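Local structure of VOC domain-containing protein (3L7T) at residues Y20-V24 / N25-F29. The protein binds zinc and belongs to the vicinal oxygen chelate (glyoxalase) superfamily, possibly with lactoylglutathione lyase activity. Numbering follows the deposited sequence.
Sequences YEFYV and NQLGF
Glu21 and Asn25 pair through their side chains one turn apart on the exposed side of helix 16-26. Asn25 ND2 donates to Glu21 OE1 at 3.0 Å, and the N-H...O angle of 173° makes the bond nearly straight. The oxygen lies in the amide plane of Asn25, whereas the amide approaches from above the carboxylate plane, the two planes being 58° apart. A bend at chi2 (65°) of Glu21 turns its carboxylate back over CB of Asn25.

The backbone bonds record a widened, pi-type turn. Gln26 N reaches Glu21 O at 3.0 Å and Leu27 N reaches Phe22 O at 2.9 Å, both five residues back, while the four-residue alternatives Asn25 N to Glu21 O and Gln26 N to Phe22 O are weak. Gly28 is the first residue to leave helical backbone angles, with positive phi; Phe29 N closes the turn on Tyr23 O at 3.1 Å, and a water donates to both Val24 O and Phe29 O.

Apolar contacts lie on the buried side. Leu27 covers one face of the Phe22 ring near its rim, CD1 coming 3.5 Å from Phe22 CE2. Leu27 also runs alongside Tyr23, whose ring edge faces Phe29, with CD1 of Tyr23 4.2 Å from CD2 of Phe29. Tyr23 OH is hydrogen-bonded to Asp124, and Leu3 of the second subunit packs on Leu27 and Phe29.

This is the C-terminal end of the helix in the first beta-alpha-beta-beta-beta module of the vicinal oxygen chelate fold, where the chain turns into strand 30-37.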
loop_
_atom_site.group_PDB
_atom_site.type_symbol
_atom_site.label_atom_id
_atom_site.label_comp_id
_atom_site.label_asym_id
_atom_site.label_seq_id
_atom_site.Cartn_x
_atom_site.Cartn_y
_atom_site.Cartn_z
ATOM N N TYR A 20 4.833 -13.682 9.438
ATOM C CA TYR A 20 6.288 -13.702 9.340
ATOM C C TYR A 20 6.669 -14.920 8.502
ATOM O O TYR A 20 7.474 -14.833 7.577
ATOM C CB TYR A 20 6.906 -13.833 10.739
ATOM C CG TYR A 20 8.416 -13.861 10.715
ATOM C CD1 TYR A 20 9.151 -12.775 11.166
ATOM C CD2 TYR A 20 9.098 -14.990 10.289
ATOM C CE1 TYR A 20 10.554 -12.794 11.154
ATOM C CE2 TYR A 20 10.510 -15.006 10.236
ATOM C CZ TYR A 20 11.207 -13.913 10.664
ATOM O OH TYR A 20 12.588 -13.961 10.641
ATOM N N GLU A 21 6.077 -16.062 8.825
ATOM C CA GLU A 21 6.268 -17.262 7.996
ATOM C C GLU A 21 5.953 -17.013 6.499
ATOM O O GLU A 21 6.750 -17.349 5.613
ATOM C CB GLU A 21 5.399 -18.407 8.552
ATOM C CG GLU A 21 5.250 -19.628 7.633
ATOM C CD GLU A 21 6.567 -20.377 7.389
ATOM O OE1 GLU A 21 7.431 -20.392 8.291
ATOM O OE2 GLU A 21 6.740 -20.929 6.277
ATOM N N PHE A 22 4.810 -16.395 6.221
ATOM C CA PHE A 22 4.394 -16.145 4.845
ATOM C C PHE A 22 5.399 -15.243 4.112
ATOM O O PHE A 22 5.931 -15.604 3.066
ATOM C CB PHE A 22 2.989 -15.522 4.838
ATOM C CG PHE A 22 2.470 -15.175 3.461
ATOM C CD1 PHE A 22 1.855 -16.152 2.673
ATOM C CD2 PHE A 22 2.550 -13.873 2.961
ATOM C CE1 PHE A 22 1.298 -15.822 1.438
ATOM C CE2 PHE A 22 1.998 -13.547 1.731
ATOM C CZ PHE A 22 1.418 -14.528 0.943
ATOM N N TYR A 23 5.615 -14.039 4.632
ATOM C CA TYR A 23 6.480 -13.054 3.966
ATOM C C TYR A 23 7.969 -13.429 3.904
ATOM O O TYR A 23 8.663 -13.142 2.920
ATOM C CB TYR A 23 6.275 -11.665 4.611
ATOM C CG TYR A 23 4.925 -11.018 4.226
ATOM C CD1 TYR A 23 4.745 -10.444 2.968
ATOM C CD2 TYR A 23 3.832 -11.032 5.103
ATOM C CE1 TYR A 23 3.533 -9.922 2.568
ATOM C CE2 TYR A 23 2.587 -10.504 4.709
ATOM C CZ TYR A 23 2.453 -9.942 3.434
ATOM O OH TYR A 23 1.247 -9.404 3.017
ATOM N N VAL A 24 8.492 -13.916 5.021
ATOM C CA VAL A 24 9.933 -14.133 5.144
ATOM C C VAL A 24 10.278 -15.534 4.622
ATOM O O VAL A 24 11.122 -15.684 3.743
ATOM C CB VAL A 24 10.428 -13.944 6.601
ATOM C CG1 VAL A 24 11.910 -14.268 6.718
ATOM C CG2 VAL A 24 10.170 -12.498 7.113
ATOM N N ASN A 25 9.523 -16.541 5.035
ATOM C CA ASN A 25 9.849 -17.927 4.647
ATOM C C ASN A 25 9.273 -18.475 3.340
ATOM O O ASN A 25 9.922 -19.255 2.647
ATOM C CB ASN A 25 9.605 -18.879 5.820
ATOM C CG ASN A 25 10.524 -18.584 6.987
ATOM O OD1 ASN A 25 11.599 -18.012 6.796
ATOM N ND2 ASN A 25 10.104 -18.942 8.195
ATOM N N GLN A 26 8.069 -18.055 2.976
ATOM C CA GLN A 26 7.487 -18.475 1.712
ATOM C C GLN A 26 7.762 -17.520 0.537
ATOM O O GLN A 26 8.128 -17.947 -0.569
ATOM C CB GLN A 26 5.993 -18.715 1.895
ATOM C CG GLN A 26 5.695 -19.831 2.881
ATOM C CD GLN A 26 4.253 -20.250 2.818
ATOM O OE1 GLN A 26 3.911 -21.297 2.251
ATOM N NE2 GLN A 26 3.378 -19.387 3.308
ATOM N N LEU A 27 7.661 -16.219 0.780
ATOM C CA LEU A 27 7.893 -15.278 -0.304
ATOM C C LEU A 27 9.361 -14.910 -0.400
ATOM O O LEU A 27 9.825 -14.473 -1.445
ATOM C CB LEU A 27 7.025 -14.031 -0.161
ATOM C CG LEU A 27 5.506 -14.234 -0.162
ATOM C CD1 LEU A 27 4.784 -12.906 -0.339
ATOM C CD2 LEU A 27 5.083 -15.269 -1.211
ATOM N N GLY A 28 10.114 -15.233 0.643
ATOM C CA GLY A 28 11.578 -15.053 0.638
ATOM C C GLY A 28 12.108 -13.630 0.781
ATOM O O GLY A 28 13.270 -13.361 0.452
ATOM N N PHE A 29 11.299 -12.707 1.301
ATOM C CA PHE A 29 11.818 -11.357 1.559
ATOM C C PHE A 29 12.951 -11.336 2.613
ATOM O O PHE A 29 12.834 -11.934 3.672
ATOM C CB PHE A 29 10.692 -10.438 2.009
ATOM C CG PHE A 29 9.759 -10.042 0.907
ATOM C CD1 PHE A 29 10.183 -9.233 -0.123
ATOM C CD2 PHE A 29 8.453 -10.478 0.909
ATOM C CE1 PHE A 29 9.336 -8.926 -1.169
ATOM C CE2 PHE A 29 7.606 -10.193 -0.157
ATOM C CZ PHE A 29 8.042 -9.383 -1.171
HETATM O O HOH W 1 13.869 -14.573 3.639
#